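Local coordinates for Alpha/beta hydrolase (Novosphingobium aromaticivorans, PDB 3BWX), which probably acts as a hydrolase of the alpha/beta hydrolase family, though its natural substrate is not established, at residues A124-D129 against P229-R234; V130-S135 against D217-F222; E153-A158 against G192-D197; E236-L241 against I263-T268. The protein carries 1 engineered substitution. All coordinates share one frame; numbering follows the deposited sequence.

Contact 1. Residues A124-D129 against P229-R234; sequences AAVLND and PLLVLR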
loop_
_atom_site.group_PDB
_atom_site.type_symbol
_atom_site.label_atom_id
_atom_site.label_comp_id
_atom_site.label_asym_id
_atom_site.label_seq_id
_atom_site.Cartn_x
_atom_site.Cartn_y
_atom_site.Cartn_z
ATOM N N ALA A 124 4.243 15.023 5.393
ATOM C CA ALA A 124 3.851 14.148 6.493
ATOM C C ALA A 124 3.698 12.752 5.919
ATOM O O ALA A 124 3.618 12.584 4.671
ATOM C CB ALA A 124 2.546 14.653 7.145
ATOM N N ALA A 125 3.614 11.733 6.778
ATOM C CA ALA A 125 3.519 10.376 6.304
ATOM C C ALA A 125 2.733 9.490 7.287
ATOM O O ALA A 125 2.641 9.738 8.488
ATOM C CB ALA A 125 4.884 9.766 6.022
ATOM N N VAL A 126 2.216 8.416 6.716
ATOM C CA VAL A 126 1.537 7.364 7.416
ATOM C C VAL A 126 2.149 6.058 6.988
ATOM O O VAL A 126 2.201 5.802 5.795
ATOM C CB VAL A 126 0.028 7.347 7.064
ATOM C CG1 VAL A 126 -0.684 6.153 7.803
ATOM C CG2 VAL A 126 -0.651 8.682 7.382
ATOM N N LEU A 127 2.609 5.249 7.939
ATOM C CA LEU A 127 3.094 3.888 7.687
ATOM C C LEU A 127 2.002 2.968 8.198
ATOM O O LEU A 127 1.673 2.978 9.391
ATOM C CB LEU A 127 4.418 3.574 8.387
ATOM C CG LEU A 127 5.703 4.237 7.877
ATOM C CD1 LEU A 127 6.875 3.875 8.815
ATOM C CD2 LEU A 127 5.991 3.810 6.410
ATOM N N ASN A 128 1.426 2.199 7.308
ATOM C CA ASN A 128 0.341 1.300 7.679
ATOM C C ASN A 128 0.851 -0.121 7.785
ATOM O O ASN A 128 1.072 -0.829 6.792
ATOM C CB ASN A 128 -0.792 1.391 6.712
ATOM C CG ASN A 128 -1.936 0.482 7.064
ATOM O OD1 ASN A 128 -2.177 0.168 8.237
ATOM N ND2 ASN A 128 -2.684 0.093 6.057
ATOM N N ASP A 129 1.068 -0.508 9.032
ATOM C CA ASP A 129 1.406 -1.887 9.437
ATOM C C ASP A 129 2.689 -2.397 8.813
ATOM O O ASP A 129 2.785 -3.527 8.306
ATOM C CB ASP A 129 0.238 -2.880 9.269
ATOM C CG ASP A 129 0.315 -4.047 10.258
ATOM O OD1 ASP A 129 0.209 -3.763 11.440
ATOM O OD2 ASP A 129 0.550 -5.203 9.859
ATOM N N PRO A 229 6.584 14.745 10.249
ATOM C CA PRO A 229 5.355 14.293 10.952
ATOM C C PRO A 229 4.921 12.914 10.505
ATOM O O PRO A 229 4.798 12.652 9.285
ATOM C CB PRO A 229 4.324 15.350 10.586
ATOM C CG PRO A 229 5.152 16.574 10.240
ATOM C CD PRO A 229 6.430 16.076 9.648
ATOM N N LEU A 230 4.696 12.024 11.462
ATOM C CA LEU A 230 4.510 10.612 11.176
ATOM C C LEU A 230 3.475 9.996 12.074
ATOM O O LEU A 230 3.508 10.139 13.298
ATOM C CB LEU A 230 5.847 9.847 11.306
ATOM C CG LEU A 230 5.834 8.363 10.916
ATOM C CD1 LEU A 230 5.438 8.018 9.464
ATOM C CD2 LEU A 230 7.249 7.772 11.245
ATOM N N LEU A 231 2.614 9.238 11.415
ATOM C CA LEU A 231 1.700 8.289 12.024
ATOM C C LEU A 231 2.075 6.882 11.607
ATOM O O LEU A 231 2.307 6.625 10.409
ATOM C CB LEU A 231 0.274 8.556 11.536
ATOM C CG LEU A 231 -0.827 7.486 11.825
ATOM C CD1 LEU A 231 -1.092 7.322 13.334
ATOM C CD2 LEU A 231 -2.148 7.825 11.059
ATOM N N VAL A 232 2.082 5.993 12.601
ATOM C CA VAL A 232 2.238 4.563 12.402
ATOM C C VAL A 232 0.943 3.874 12.828
ATOM O O VAL A 232 0.529 4.020 13.984
ATOM C CB VAL A 232 3.424 3.995 13.171
ATOM C CG1 VAL A 232 3.571 2.496 12.863
ATOM C CG2 VAL A 232 4.694 4.703 12.822
ATOM N N LEU A 233 0.285 3.172 11.935
ATOM C CA LEU A 233 -0.854 2.332 12.242
ATOM C C LEU A 233 -0.377 0.888 12.367
ATOM O O LEU A 233 0.428 0.385 11.588
ATOM C CB LEU A 233 -1.954 2.454 11.135
ATOM C CG LEU A 233 -2.626 3.836 10.985
ATOM C CD1 LEU A 233 -3.366 4.004 9.666
ATOM C CD2 LEU A 233 -3.555 4.130 12.170
ATOM N N ARG A 234 -0.903 0.162 13.325
ATOM C CA ARG A 234 -0.557 -1.234 13.523
ATOM C C ARG A 234 -1.840 -2.023 13.790
ATOM O O ARG A 234 -2.649 -1.614 14.641
ATOM C CB ARG A 234 0.396 -1.407 14.735
ATOM C CG ARG A 234 0.778 -2.836 14.932
ATOM C CD ARG A 234 1.632 -3.096 16.134
ATOM N NE ARG A 234 1.774 -4.543 16.146
ATOM C CZ ARG A 234 1.094 -5.415 16.890
ATOM N NH1 ARG A 234 0.304 -5.027 17.898
ATOM N NH2 ARG A 234 1.255 -6.704 16.681
#
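Ala-124 to Asn-128 and Leu-230 to Arg-234 are neighbouring parallel strands, with axes 4.7 Å and 13° apart. Five backbone hydrogen bonds join them. Ala-125, Leu-127 and Asp-129 donate to Pro-229, Leu-231 and Leu-233, while Leu-231 and Leu-233 donate back to Ala-125 and Leu-127. Val-126 and Asn-128 make their backbone bonds to strand 99-104 and to Ser-105 just after it.

On one face, Val-126 CG1 is anti to the backbone N (chi1 178°). It meets Leu-231 CD2 and Leu-233 CD1, each at 3.9 Å. Helix 272-282 packs on this face. On the other face, Leu-230 CD1 lies 3.4 Å from Ala-125 O and 3.9 Å from Ala-125 CB. The same methyl is 4.1 Å from Leu-127 CG. Helix 219-225 packs there.

Polar side chains follow. Asn-128 OD1 rests 3.7 Å from Leu-233 CB, buried and without a polar partner in the model. Asn-128 ND2 bonds to Thr-104 OG1 and Pro-267 O. Asp-129 OD1 lies 3.4 Å from Arg-234 CA and accepts from Gly-235 N. OD2 is hydrogen-bonded to His-265 ND1 and Ser-238 OG. The side chains are apolar along most of the ladder and turn polar at Asn-128 and Asp-129, consistent with an active-site edge.

Contact 2. Residues V130-S135 against D217-F222; sequences VGPEVS and DMWPLF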
loop_
_atom_site.group_PDB
_atom_site.type_symbol
_atom_site.label_atom_id
_atom_site.label_comp_id
_atom_site.label_asym_id
_atom_site.label_seq_id
_atom_site.Cartn_x
_atom_site.Cartn_y
_atom_site.Cartn_z
ATOM N N VAL A 130 3.683 -1.539 8.794
ATOM C CA VAL A 130 4.989 -1.928 8.354
ATOM C C VAL A 130 5.998 -1.070 9.107
ATOM O O VAL A 130 5.725 0.075 9.457
ATOM C CB VAL A 130 5.133 -1.815 6.853
ATOM C CG1 VAL A 130 4.961 -0.380 6.376
ATOM C CG2 VAL A 130 6.421 -2.494 6.412
ATOM N N GLY A 131 7.161 -1.655 9.351
ATOM C CA GLY A 131 8.253 -0.987 10.040
ATOM C C GLY A 131 9.610 -1.525 9.614
ATOM O O GLY A 131 9.695 -2.391 8.777
ATOM N N PRO A 132 10.691 -0.970 10.194
ATOM C CA PRO A 132 12.050 -1.364 9.811
ATOM C C PRO A 132 12.466 -2.741 10.315
ATOM O O PRO A 132 13.593 -3.151 10.055
ATOM C CB PRO A 132 12.908 -0.284 10.452
ATOM C CG PRO A 132 12.105 0.163 11.679
ATOM C CD PRO A 132 10.686 0.086 11.228
ATOM N N GLU A 133 11.604 -3.410 11.067
ATOM C CA GLU A 133 11.775 -4.823 11.437
ATOM C C GLU A 133 10.501 -5.499 11.000
ATOM O O GLU A 133 9.407 -5.098 11.411
ATOM C CB GLU A 133 11.961 -5.006 12.949
ATOM C CG GLU A 133 13.267 -4.426 13.469
ATOM C CD GLU A 133 13.388 -4.330 15.000
ATOM O OE1 GLU A 133 12.366 -4.204 15.737
ATOM O OE2 GLU A 133 14.553 -4.327 15.466
ATOM N N VAL A 134 10.649 -6.521 10.161
ATOM C CA VAL A 134 9.525 -7.251 9.599
ATOM C C VAL A 134 9.517 -8.674 10.180
ATOM O O VAL A 134 10.540 -9.358 10.141
ATOM C CB VAL A 134 9.641 -7.257 8.080
ATOM C CG1 VAL A 134 8.473 -7.978 7.458
ATOM C CG2 VAL A 134 9.740 -5.817 7.586
ATOM N N SER A 135 8.372 -9.103 10.712
ATOM C CA SER A 135 8.259 -10.381 11.424
ATOM C C SER A 135 8.329 -11.488 10.380
ATOM O O SER A 135 7.702 -11.364 9.332
ATOM C CB SER A 135 6.940 -10.481 12.226
ATOM O OG SER A 135 6.788 -9.440 13.186
ATOM N N ASP A 217 20.007 -2.896 7.429
ATOM C CA ASP A 217 19.342 -2.441 8.644
ATOM C C ASP A 217 18.447 -1.300 8.179
ATOM O O ASP A 217 18.946 -0.317 7.621
ATOM C CB ASP A 217 20.409 -2.001 9.647
ATOM C CG ASP A 217 19.861 -1.303 10.868
ATOM O OD1 ASP A 217 18.617 -1.244 11.104
ATOM O OD2 ASP A 217 20.740 -0.812 11.606
HETATM N N MSE A 218 17.129 -1.456 8.346
HETATM C CA MSE A 218 16.181 -0.405 7.919
HETATM C C MSE A 218 15.833 0.639 8.948
HETATM O O MSE A 218 15.139 1.609 8.624
HETATM C CB MSE A 218 14.913 -1.013 7.360
HETATM C CG MSE A 218 15.222 -1.831 6.111
HETATM SE SE MSE A 218 13.601 -2.386 5.285
HETATM C CE MSE A 218 13.002 -3.663 6.641
ATOM N N TRP A 219 16.370 0.516 10.148
ATOM C CA TRP A 219 16.167 1.581 11.133
ATOM C C TRP A 219 16.592 2.976 10.637
ATOM O O TRP A 219 15.884 3.946 10.900
ATOM C CB TRP A 219 16.813 1.194 12.444
ATOM C CG TRP A 219 15.956 0.252 13.201
ATOM C CD1 TRP A 219 16.161 -1.077 13.374
ATOM C CD2 TRP A 219 14.732 0.564 13.859
ATOM N NE1 TRP A 219 15.144 -1.614 14.122
ATOM C CE2 TRP A 219 14.254 -0.622 14.441
ATOM C CE3 TRP A 219 14.012 1.736 14.042
ATOM C CZ2 TRP A 219 13.067 -0.663 15.196
ATOM C CZ3 TRP A 219 12.829 1.700 14.779
ATOM C CH2 TRP A 219 12.376 0.513 15.357
ATOM N N PRO A 220 17.736 3.080 9.933
ATOM C CA PRO A 220 18.116 4.393 9.394
ATOM C C PRO A 220 17.105 4.991 8.439
ATOM O O PRO A 220 16.915 6.192 8.445
ATOM C CB PRO A 220 19.435 4.079 8.649
ATOM C CG PRO A 220 20.016 2.955 9.428
ATOM C CD PRO A 220 18.809 2.093 9.714
ATOM N N LEU A 221 16.442 4.158 7.642
ATOM C CA LEU A 221 15.417 4.635 6.710
ATOM C C LEU A 221 14.172 5.099 7.519
ATOM O O LEU A 221 13.572 6.137 7.248
ATOM C CB LEU A 221 15.036 3.550 5.702
ATOM C CG LEU A 221 16.148 3.046 4.789
ATOM C CD1 LEU A 221 15.627 1.846 4.020
ATOM C CD2 LEU A 221 16.574 4.116 3.814
ATOM N N PHE A 222 13.808 4.350 8.537
ATOM C CA PHE A 222 12.702 4.768 9.378
ATOM C C PHE A 222 13.015 6.084 10.049
ATOM O O PHE A 222 12.224 7.023 10.084
ATOM C CB PHE A 222 12.399 3.697 10.441
ATOM C CG PHE A 222 11.437 4.183 11.489
ATOM C CD1 PHE A 222 10.062 4.252 11.240
ATOM C CD2 PHE A 222 11.899 4.669 12.700
ATOM C CE1 PHE A 222 9.192 4.832 12.155
ATOM C CE2 PHE A 222 11.019 5.253 13.599
ATOM C CZ PHE A 222 9.681 5.293 13.351
HETATM O O HOH W 1 15.990 -3.831 9.593
#
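Pro-132 and Glu-133 meet Met-218 and Trp-219 where helix 219-225 begins. Asp-217 sets up this helix start. Its OD1 accepts from Trp-219 N at 3.0 Å, a capping bond.

Met-218, a selenomethionine, packs its CB 3.8 Å from Pro-132 CB. Its chain bends at chi3 (-69°), and CE comes to 3.5 Å from Pro-132 O and 4.0 Å from Val-134 CG2. A water accepts from Met-218 N and donates to Pro-132 O.

Trp-219 carries the central contact. Pro-132 CG sits over the face of its six-membered ring, 3.3 Å from the centroid, in a CH-pi contact. NE1 donates to Glu-133 OE2 at 3.1 Å and 162°. The oxygen lies near the ring plane, but the indole N-H comes from above the carboxylate plane. The two planes are 81° apart. Glu-133 OE1 has a second partner, Thr-245 OG1, so both carboxylate oxygens are held.

Phe-222 closes the segment with its CB 3.8 Å from Pro-132 CG.

The loop of Pro-132 follows strand 122-128. Met-249 of helix 243-250 touches Pro-132, Trp-219 and Phe-222, while Met-112 of helix 106-117 packs against Leu-221 and Phe-222.

Contact 3. Residues E153-A158 against G192-D197; sequences ETWMHA and GRIAFD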
loop_
_atom_site.group_PDB
_atom_site.type_symbol
_atom_site.label_atom_id
_atom_site.label_comp_id
_atom_site.label_asym_id
_atom_site.label_seq_id
_atom_site.Cartn_x
_atom_site.Cartn_y
_atom_site.Cartn_z
ATOM N N GLU A 153 -15.413 -19.026 -9.904
ATOM C CA GLU A 153 -16.552 -18.737 -10.787
ATOM C C GLU A 153 -17.377 -17.587 -10.278
ATOM O O GLU A 153 -17.952 -16.860 -11.071
ATOM C CB GLU A 153 -17.462 -19.969 -11.022
ATOM C CG GLU A 153 -18.528 -19.722 -12.148
ATOM C CD GLU A 153 -19.118 -20.980 -12.786
ATOM O OE1 GLU A 153 -20.087 -21.517 -12.197
ATOM O OE2 GLU A 153 -18.665 -21.399 -13.913
ATOM N N THR A 154 -17.478 -17.454 -8.950
ATOM C CA THR A 154 -18.354 -16.445 -8.347
ATOM C C THR A 154 -17.668 -15.631 -7.284
ATOM O O THR A 154 -16.693 -16.098 -6.636
ATOM C CB THR A 154 -19.578 -17.130 -7.715
ATOM O OG1 THR A 154 -19.269 -17.779 -6.456
ATOM C CG2 THR A 154 -20.140 -18.162 -8.661
ATOM N N TRP A 155 -18.198 -14.423 -7.051
ATOM C CA TRP A 155 -17.670 -13.553 -6.005
ATOM C C TRP A 155 -17.843 -14.152 -4.601
ATOM O O TRP A 155 -17.008 -13.941 -3.710
ATOM C CB TRP A 155 -18.306 -12.171 -6.093
ATOM C CG TRP A 155 -17.671 -11.351 -7.179
ATOM C CD1 TRP A 155 -18.238 -11.005 -8.366
ATOM C CD2 TRP A 155 -16.335 -10.807 -7.200
ATOM N NE1 TRP A 155 -17.346 -10.290 -9.127
ATOM C CE2 TRP A 155 -16.180 -10.136 -8.421
ATOM C CE3 TRP A 155 -15.263 -10.848 -6.308
ATOM C CZ2 TRP A 155 -14.995 -9.510 -8.785
ATOM C CZ3 TRP A 155 -14.082 -10.211 -6.654
ATOM C CH2 TRP A 155 -13.962 -9.548 -7.896
HETATM N N MSE A 156 -18.927 -14.889 -4.409
HETATM C CA MSE A 156 -19.163 -15.471 -3.107
HETATM C C MSE A 156 -18.097 -16.523 -2.827
HETATM O O MSE A 156 -17.585 -16.590 -1.721
HETATM C CB MSE A 156 -20.512 -16.115 -3.043
HETATM C CG MSE A 156 -20.838 -16.627 -1.677
HETATM SE SE MSE A 156 -21.011 -15.168 -0.310
HETATM C CE MSE A 156 -21.671 -13.934 -1.414
ATOM N N HIS A 157 -17.820 -17.382 -3.805
ATOM C CA HIS A 157 -16.774 -18.384 -3.646
ATOM C C HIS A 157 -15.426 -17.712 -3.382
ATOM O O HIS A 157 -14.670 -18.162 -2.534
ATOM C CB HIS A 157 -16.732 -19.333 -4.866
ATOM C CG HIS A 157 -17.864 -20.303 -4.896
ATOM N ND1 HIS A 157 -18.134 -21.114 -5.977
ATOM C CD2 HIS A 157 -18.780 -20.616 -3.953
ATOM C CE1 HIS A 157 -19.182 -21.869 -5.700
ATOM N NE2 HIS A 157 -19.589 -21.591 -4.476
ATOM N N ALA A 158 -15.107 -16.662 -4.112
ATOM C CA ALA A 158 -13.877 -15.908 -3.859
ATOM C C ALA A 158 -13.801 -15.347 -2.447
ATOM O O ALA A 158 -12.798 -15.460 -1.768
ATOM C CB ALA A 158 -13.672 -14.799 -4.889
ATOM N N GLY A 192 -13.706 -15.053 -17.751
ATOM C CA GLY A 192 -14.897 -15.154 -16.924
ATOM C C GLY A 192 -14.646 -15.710 -15.533
ATOM O O GLY A 192 -15.589 -16.092 -14.848
ATOM N N ARG A 193 -13.383 -15.779 -15.110
ATOM C CA ARG A 193 -13.058 -16.211 -13.772
ATOM C C ARG A 193 -12.576 -15.020 -12.951
ATOM O O ARG A 193 -12.026 -14.065 -13.465
ATOM C CB ARG A 193 -11.943 -17.256 -13.745
ATOM C CG ARG A 193 -12.199 -18.556 -14.508
ATOM C CD ARG A 193 -13.213 -19.458 -13.796
ATOM N NE ARG A 193 -12.674 -20.094 -12.583
ATOM C CZ ARG A 193 -13.278 -21.056 -11.912
ATOM N NH1 ARG A 193 -14.463 -21.523 -12.294
ATOM N NH2 ARG A 193 -12.725 -21.572 -10.833
ATOM N N ILE A 194 -12.790 -15.107 -11.659
ATOM C CA ILE A 194 -12.344 -14.081 -10.743
ATOM C C ILE A 194 -10.979 -14.465 -10.225
ATOM O O ILE A 194 -10.807 -15.534 -9.673
ATOM C CB ILE A 194 -13.353 -13.971 -9.597
ATOM C CG1 ILE A 194 -14.694 -13.396 -10.115
ATOM C CG2 ILE A 194 -12.778 -13.091 -8.442
ATOM C CD1 ILE A 194 -15.893 -13.848 -9.343
ATOM N N ALA A 195 -10.003 -13.571 -10.388
ATOM C CA ALA A 195 -8.641 -13.898 -10.059
ATOM C C ALA A 195 -7.974 -12.685 -9.411
ATOM O O ALA A 195 -8.472 -11.580 -9.490
ATOM C CB ALA A 195 -7.893 -14.312 -11.319
ATOM N N PHE A 196 -6.872 -12.911 -8.721
ATOM C CA PHE A 196 -6.131 -11.807 -8.116
ATOM C C PHE A 196 -5.622 -10.866 -9.226
ATOM O O PHE A 196 -5.213 -11.297 -10.314
ATOM C CB PHE A 196 -5.004 -12.311 -7.213
ATOM C CG PHE A 196 -5.522 -13.031 -6.015
ATOM C CD1 PHE A 196 -6.005 -12.321 -4.887
ATOM C CD2 PHE A 196 -5.672 -14.431 -6.053
ATOM C CE1 PHE A 196 -6.540 -13.001 -3.801
ATOM C CE2 PHE A 196 -6.204 -15.105 -4.990
ATOM C CZ PHE A 196 -6.648 -14.391 -3.840
ATOM N N ASP A 197 -5.712 -9.575 -8.936
ATOM C CA ASP A 197 -5.520 -8.537 -9.977
ATOM C C ASP A 197 -4.059 -8.106 -10.096
ATOM O O ASP A 197 -3.708 -6.958 -9.900
ATOM C CB ASP A 197 -6.430 -7.348 -9.651
ATOM C CG ASP A 197 -6.653 -6.418 -10.833
ATOM O OD1 ASP A 197 -6.136 -6.624 -11.956
ATOM O OD2 ASP A 197 -7.392 -5.427 -10.634
HETATM O O HOH W 2 -16.145 -20.865 -14.590
#
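Trp-155 and Ile-194 make the main apolar contact, between the start of helix 155-166 and strand 194-196. This strand is the central one of a small antiparallel sheet with 151-152 and 186-188, and the helix follows strand 151-152. Ile-194 CD1 lies over the face of the five-membered ring, 3.6 Å from its centroid and only 3° off the normal. This is a CH-pi contact. CG2 reaches the other ring of the indole and lies 3.6 Å from Trp-155 CZ3. It also touches Ala-158 CB at 4.0 Å. Chi2 of Ile-194 (151°) places CD1 close to the helix start, 3.3 Å from Trp-155 N. Trp-155 also packs on Ala-182 and Lys-183 of helix 175-185.

Glu-153 and Arg-193 meet face to backbone and through a water. Glu-153 N is 3.5 Å above the centre of the guanidinium plane. Glu-153 OE2 and Arg-193 NH1 stay 4.5 Å apart, beyond a salt bridge. A water in the guanidinium plane joins them, donating to OE2 and accepting from NH1. Arg-193 NE is bonded to Asn-151 OD1.

Within the helix start, Thr-154 is the N-cap. Its OG1 accepts from His-157 N at 3.0 Å.

No direct hydrogen bond crosses between the segments, though Ile-194 has a backbone bond with Phe-152 just before Glu-153. Between these segments the contact is mainly apolar packing, and the water-separated charges probably add only a modest attraction.

Contact 4. Residues E236-L241 against I263-T268; sequences ETSDIL and IGHAPT. With EDO (1,2-ethanediol), chain F.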
loop_
_atom_site.group_PDB
_atom_site.type_symbol
_atom_site.label_atom_id
_atom_site.label_comp_id
_atom_site.label_asym_id
_atom_site.label_seq_id
_atom_site.Cartn_x
_atom_site.Cartn_y
_atom_site.Cartn_z
ATOM N N GLU A 236 -3.512 -4.873 15.820
ATOM C CA GLU A 236 -3.211 -5.469 17.115
ATOM C C GLU A 236 -2.571 -6.857 16.992
ATOM O O GLU A 236 -1.661 -7.207 17.764
ATOM C CB GLU A 236 -4.489 -5.583 17.908
ATOM C CG GLU A 236 -4.274 -6.124 19.327
ATOM C CD GLU A 236 -5.520 -5.979 20.163
ATOM O OE1 GLU A 236 -6.572 -6.460 19.696
ATOM O OE2 GLU A 236 -5.421 -5.394 21.258
ATOM N N THR A 237 -3.027 -7.638 16.015
ATOM C CA THR A 237 -2.570 -9.009 15.833
ATOM C C THR A 237 -1.614 -9.207 14.654
ATOM O O THR A 237 -1.366 -10.330 14.212
ATOM C CB THR A 237 -3.758 -9.991 15.710
ATOM O OG1 THR A 237 -4.372 -9.866 14.431
ATOM C CG2 THR A 237 -4.795 -9.717 16.787
ATOM N N SER A 238 -1.034 -8.111 14.160
ATOM C CA SER A 238 -0.214 -8.167 12.970
ATOM C C SER A 238 0.918 -9.155 13.092
ATOM O O SER A 238 1.639 -9.114 14.100
ATOM C CB SER A 238 0.396 -6.813 12.719
ATOM O OG SER A 238 1.260 -6.883 11.596
ATOM N N ASP A 239 1.030 -10.014 12.072
ATOM C CA ASP A 239 2.167 -10.937 11.911
ATOM C C ASP A 239 3.348 -10.329 11.126
ATOM O O ASP A 239 4.277 -11.062 10.741
ATOM C CB ASP A 239 1.725 -12.294 11.334
ATOM C CG ASP A 239 1.280 -12.240 9.876
ATOM O OD1 ASP A 239 1.269 -11.160 9.210
ATOM O OD2 ASP A 239 0.980 -13.345 9.364
ATOM N N ILE A 240 3.323 -9.022 10.890
ATOM C CA ILE A 240 4.323 -8.328 10.056
ATOM C C ILE A 240 5.018 -7.290 10.916
ATOM O O ILE A 240 6.224 -7.171 10.914
ATOM C CB ILE A 240 3.697 -7.715 8.784
ATOM C CG1 ILE A 240 3.437 -8.810 7.742
ATOM C CG2 ILE A 240 4.603 -6.564 8.179
ATOM C CD1 ILE A 240 4.654 -9.148 6.833
ATOM N N LEU A 241 4.244 -6.581 11.708
ATOM C CA LEU A 241 4.763 -5.519 12.592
ATOM C C LEU A 241 4.432 -5.917 14.029
ATOM O O LEU A 241 3.235 -5.995 14.376
ATOM C CB LEU A 241 4.148 -4.181 12.229
ATOM C CG LEU A 241 4.577 -3.015 13.119
ATOM C CD1 LEU A 241 6.096 -2.792 13.034
ATOM C CD2 LEU A 241 3.874 -1.710 12.778
ATOM N N ILE A 263 -7.531 -6.697 14.670
ATOM C CA ILE A 263 -7.203 -6.918 13.290
ATOM C C ILE A 263 -5.700 -7.039 13.149
ATOM O O ILE A 263 -4.936 -6.542 13.973
ATOM C CB ILE A 263 -7.779 -5.840 12.317
ATOM C CG1 ILE A 263 -7.110 -4.500 12.489
ATOM C CG2 ILE A 263 -9.310 -5.666 12.399
ATOM C CD1 ILE A 263 -7.625 -3.460 11.471
ATOM N N GLY A 264 -5.299 -7.689 12.066
ATOM C CA GLY A 264 -3.909 -8.026 11.844
ATOM C C GLY A 264 -3.332 -7.202 10.723
ATOM O O GLY A 264 -3.640 -6.002 10.603
ATOM N N HIS A 265 -2.481 -7.850 9.928
ATOM C CA HIS A 265 -1.827 -7.202 8.805
ATOM C C HIS A 265 -2.739 -7.173 7.593
ATOM O O HIS A 265 -3.024 -8.213 7.039
ATOM C CB HIS A 265 -0.527 -7.917 8.428
ATOM C CG HIS A 265 0.216 -7.234 7.327
ATOM N ND1 HIS A 265 0.975 -6.090 7.530
ATOM C CD2 HIS A 265 0.301 -7.518 6.006
ATOM C CE1 HIS A 265 1.526 -5.739 6.375
ATOM N NE2 HIS A 265 1.121 -6.581 5.433
ATOM N N ALA A 266 -3.198 -6.016 7.110
ATOM C CA ALA A 266 -3.053 -4.647 7.632
ATOM C C ALA A 266 -4.454 -4.003 7.836
ATOM O O ALA A 266 -5.452 -4.407 7.210
ATOM C CB ALA A 266 -2.234 -3.815 6.654
ATOM N N PRO A 267 -4.531 -2.947 8.680
ATOM C CA PRO A 267 -5.714 -2.087 8.681
ATOM C C PRO A 267 -6.095 -1.687 7.254
ATOM O O PRO A 267 -5.231 -1.473 6.400
ATOM C CB PRO A 267 -5.278 -0.882 9.505
ATOM C CG PRO A 267 -4.266 -1.482 10.467
ATOM C CD PRO A 267 -3.512 -2.435 9.613
ATOM N N THR A 268 -7.406 -1.640 6.958
ATOM C CA THR A 268 -7.882 -1.300 5.642
ATOM C C THR A 268 -7.814 0.236 5.404
ATOM O O THR A 268 -7.911 0.687 4.246
ATOM C CB THR A 268 -9.337 -1.739 5.435
ATOM O OG1 THR A 268 -10.185 -1.033 6.340
ATOM C CG2 THR A 268 -9.494 -3.269 5.588
HETATM C C1 EDO F . -13.497 -2.446 8.236
HETATM O O1 EDO F . -12.358 -2.007 7.490
HETATM C C2 EDO F . -14.031 -1.294 9.032
HETATM O O2 EDO F . -14.801 -0.521 8.111
HETATM O O HOH W 3 -1.628 -10.519 10.576
#
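Ser-238 OG is anti to its backbone N (chi1 177°), and so is His-265 CG (chi1 -177°), which turns the imidazole toward Ile-240. The serine OG lies 3.8 Å from His-265 CB. This is probably the histidine loop of the alpha/beta hydrolase fold. His-265 touches the likely nucleophile elbow around Ser-105, and its ND1 is hydrogen-bonded to Asp-129 OD2. Ser-105, Asp-129 and His-265 are consistent with a catalytic triad.

Ser-238 looks like a second-shell residue. Its OG is also bonded to Asp-129 OD2. It accepts from Ile-240 N in an ST turn and from Leu-241 N in an ST motif, the latter at 3.0 Å. Three bonds thus grip one hydroxyl and fix it beside the Asp-His pair.

Ile-240 covers one face of the imidazole. Its CG1 lies 3.6 Å from the ring centroid, over the centre, in a CH-pi contact. Its CB is 3.4 Å from His-265 ND1. Asp-239 crosses the histidine at about a right angle, with OD1 3.8 Å from His-265 CB. One water accepts from both Asp-239 N and His-265 N and ties the two loops together.

Further back, Thr-237 N donates to Ile-263 O in a nearly straight bond (174°), from above the carbonyl plane. Thr-237 OG1 is 3.2 Å from Gly-264 CA, and a CB on Gly-264 would stand too near this hydroxyl. A cis peptide follows His-265, and on the ring face opposite Ile-240 the Ala-266 CB stands 4.0 Å above the plane.

How the contacts relate
Contacts 1, 2 and 4 touch one another. Contact 1 runs along strands 122-128 and 230-235; only contact 4 and the loop 130-135 lie at their C-terminal ends. The centres of contacts 2 and 4 lie about 13 Å from that of contact 1. Phe-222 packs on Leu-127 and Leu-230, and Ser-135 N probably bonds to Ile-240 O. Asp-129 leads from contact 1 into contact 4. Contact 3 stands apart, its centre about 32 Å from that of contact 1. Along the chain it is nested inside contact 2, itself inside contact 1; contact 4 follows. The loops at the C-terminal ends of the main sheet carry the probable active site, and contact 3 probably belongs to a cap-like insertion between strands 122-128 and 230-235.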